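PDB 6O35: de novo designed WSHC8 from Synthetic construct, which assembles, as a computationally designed protein, into an octamer of helical hairpins whose bundled helices probably enclose a central pore. Local coordinates for residues A[28-33]-A[71-76]. Sequence-based numbering, arbitrary orientation.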
loop_
_atom_site.group_PDB
_atom_site.type_symbol
_atom_site.label_atom_id
_atom_site.label_comp_id
_atom_site.label_asym_id
_atom_site.label_seq_id
_atom_site.Cartn_x
_atom_site.Cartn_y
_atom_site.Cartn_z
ATOM N N GLU A 28 -13.716 -15.567 13.338
ATOM C CA GLU A 28 -14.172 -16.282 12.150
ATOM C C GLU A 28 -13.021 -16.558 11.192
ATOM O O GLU A 28 -12.909 -17.659 10.642
ATOM C CB GLU A 28 -15.271 -15.484 11.446
ATOM C CG GLU A 28 -16.617 -15.517 12.157
ATOM C CD GLU A 28 -17.652 -14.615 11.506
ATOM O OE1 GLU A 28 -17.260 -13.699 10.752
ATOM O OE2 GLU A 28 -18.859 -14.825 11.750
ATOM N N PHE A 29 -12.151 -15.568 10.978
ATOM C CA PHE A 29 -11.011 -15.780 10.094
ATOM C C PHE A 29 -10.104 -16.878 10.634
ATOM O O PHE A 29 -9.667 -17.763 9.887
ATOM C CB PHE A 29 -10.224 -14.484 9.912
ATOM C CG PHE A 29 -8.910 -14.678 9.214
ATOM C CD1 PHE A 29 -8.838 -14.674 7.831
ATOM C CD2 PHE A 29 -7.748 -14.886 9.939
ATOM C CE1 PHE A 29 -7.631 -14.865 7.185
ATOM C CE2 PHE A 29 -6.540 -15.081 9.298
ATOM C CZ PHE A 29 -6.480 -15.064 7.921
ATOM N N GLN A 30 -9.798 -16.832 11.933
ATOM C CA GLN A 30 -8.946 -17.858 12.526
ATOM C C GLN A 30 -9.549 -19.244 12.332
ATOM O O GLN A 30 -8.842 -20.191 11.968
ATOM C CB GLN A 30 -8.726 -17.568 14.009
ATOM C CG GLN A 30 -7.895 -16.323 14.278
ATOM C CD GLN A 30 -6.527 -16.380 13.624
ATOM O OE1 GLN A 30 -5.743 -17.295 13.876
ATOM N NE2 GLN A 30 -6.239 -15.406 12.770
ATOM N N GLU A 31 -10.855 -19.382 12.565
ATOM C CA GLU A 31 -11.526 -20.641 12.263
ATOM C C GLU A 31 -11.452 -20.949 10.772
ATOM O O GLU A 31 -11.233 -22.100 10.377
ATOM C CB GLU A 31 -12.980 -20.586 12.729
ATOM C CG GLU A 31 -13.147 -20.309 14.215
ATOM N N LEU A 32 -11.630 -19.928 9.928
ATOM C CA LEU A 32 -11.543 -20.128 8.485
ATOM C C LEU A 32 -10.147 -20.588 8.084
ATOM O O LEU A 32 -9.989 -21.589 7.374
ATOM C CB LEU A 32 -11.905 -18.832 7.760
ATOM C CG LEU A 32 -12.074 -18.921 6.243
ATOM C CD1 LEU A 32 -13.451 -19.463 5.888
ATOM C CD2 LEU A 32 -11.842 -17.565 5.597
ATOM N N LEU A 33 -9.118 -19.862 8.526
ATOM C CA LEU A 33 -7.748 -20.241 8.202
ATOM C C LEU A 33 -7.421 -21.632 8.730
ATOM O O LEU A 33 -6.740 -22.413 8.058
ATOM C CB LEU A 33 -6.775 -19.211 8.772
ATOM C CG LEU A 33 -5.288 -19.534 8.633
ATOM C CD1 LEU A 33 -4.935 -19.795 7.177
ATOM C CD2 LEU A 33 -4.439 -18.407 9.201
ATOM N N GLU A 71 1.808 -15.522 5.793
ATOM C CA GLU A 71 1.258 -14.308 5.200
ATOM C C GLU A 71 -0.168 -14.060 5.675
ATOM O O GLU A 71 -0.545 -12.915 5.951
ATOM C CB GLU A 71 1.305 -14.401 3.677
ATOM C CG GLU A 71 2.707 -14.337 3.097
ATOM N N ALA A 72 -0.976 -15.119 5.776
ATOM C CA ALA A 72 -2.353 -14.950 6.226
ATOM C C ALA A 72 -2.400 -14.393 7.643
ATOM O O ALA A 72 -3.212 -13.510 7.945
ATOM C CB ALA A 72 -3.099 -16.281 6.150
ATOM N N GLN A 73 -1.541 -14.899 8.531
ATOM C CA GLN A 73 -1.523 -14.411 9.906
ATOM C C GLN A 73 -1.099 -12.948 9.957
ATOM O O GLN A 73 -1.752 -12.122 10.607
ATOM C CB GLN A 73 -0.591 -15.273 10.757
ATOM C CG GLN A 73 -1.096 -16.686 11.015
ATOM C CD GLN A 73 -2.269 -16.732 11.977
ATOM O OE1 GLN A 73 -3.019 -15.767 12.110
ATOM N NE2 GLN A 73 -2.429 -17.860 12.660
ATOM N N LEU A 74 -0.003 -12.607 9.276
ATOM C CA LEU A 74 0.453 -11.222 9.253
ATOM C C LEU A 74 -0.627 -10.299 8.705
ATOM O O LEU A 74 -0.900 -9.233 9.272
ATOM C CB LEU A 74 1.728 -11.104 8.419
ATOM C CG LEU A 74 3.017 -11.574 9.088
ATOM C CD1 LEU A 74 4.142 -11.684 8.068
ATOM C CD2 LEU A 74 3.402 -10.632 10.222
ATOM N N THR A 75 -1.252 -10.691 7.593
ATOM C CA THR A 75 -2.291 -9.860 6.994
ATOM C C THR A 75 -3.482 -9.705 7.932
ATOM O O THR A 75 -4.021 -8.602 8.087
ATOM C CB THR A 75 -2.729 -10.459 5.658
ATOM O OG1 THR A 75 -1.673 -10.306 4.700
ATOM C CG2 THR A 75 -3.980 -9.772 5.146
ATOM N N ALA A 76 -3.914 -10.798 8.564
ATOM C CA ALA A 76 -4.999 -10.703 9.533
ATOM C C ALA A 76 -4.570 -9.891 10.750
ATOM O O ALA A 76 -5.351 -9.099 11.286
ATOM C CB ALA A 76 -5.453 -12.101 9.949
#
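Ala72, the first residue of 71-76 to touch 28-33, turns its methyl toward two large side chains of the facing helix: Phe29 CZ and Leu33 CD2 each lie 4.0 Å from Ala72 CB. The Phe29 ring also comes obliquely near the carbonyl of Ala72, an oxygen already bonded within its helix to the amide of Ala76. Leu33 CB covers one face of this ring, offset toward the rim, so the two large residues pack on each other as well as on the alanine.

Gln73 follows, its CB pointing to the side while its amide lies against Gln30 and Leu33. Its chain bends at chi2 and, with the likewise bent Gln30, forms a crossing at about a right angle, the terminal amides only 16° from coplanar. Gln30 NE2 donates a weak hydrogen bond to Gln73 OE1 over 3.3 Å, while Gln73 NE2 is hydrogen-bonded to Tyr69 OH one turn earlier. Leu33 CD2 rests 3.9 Å from Gln73 CD, a methyl against the amide carbon.

Ala76 closes the contact. The CG of Phe29, anti to the backbone N (chi1 170°), is directed toward 71-76. The CD2-CE2 side of the ring lies against the Ala76 methyl.

The short segments run antiparallel at 174° with axes 11.5 Å apart, joining the two long helices of the hairpin midway along their length. Leu70 and Leu74 of a second subunit pack on Leu33 and Phe29 respectively, extending the apolar layer into the octamer. Large residues facing alanines thus supply mainly apolar cohesion, and the weak amide pair adds a modest polar link beside the alanines.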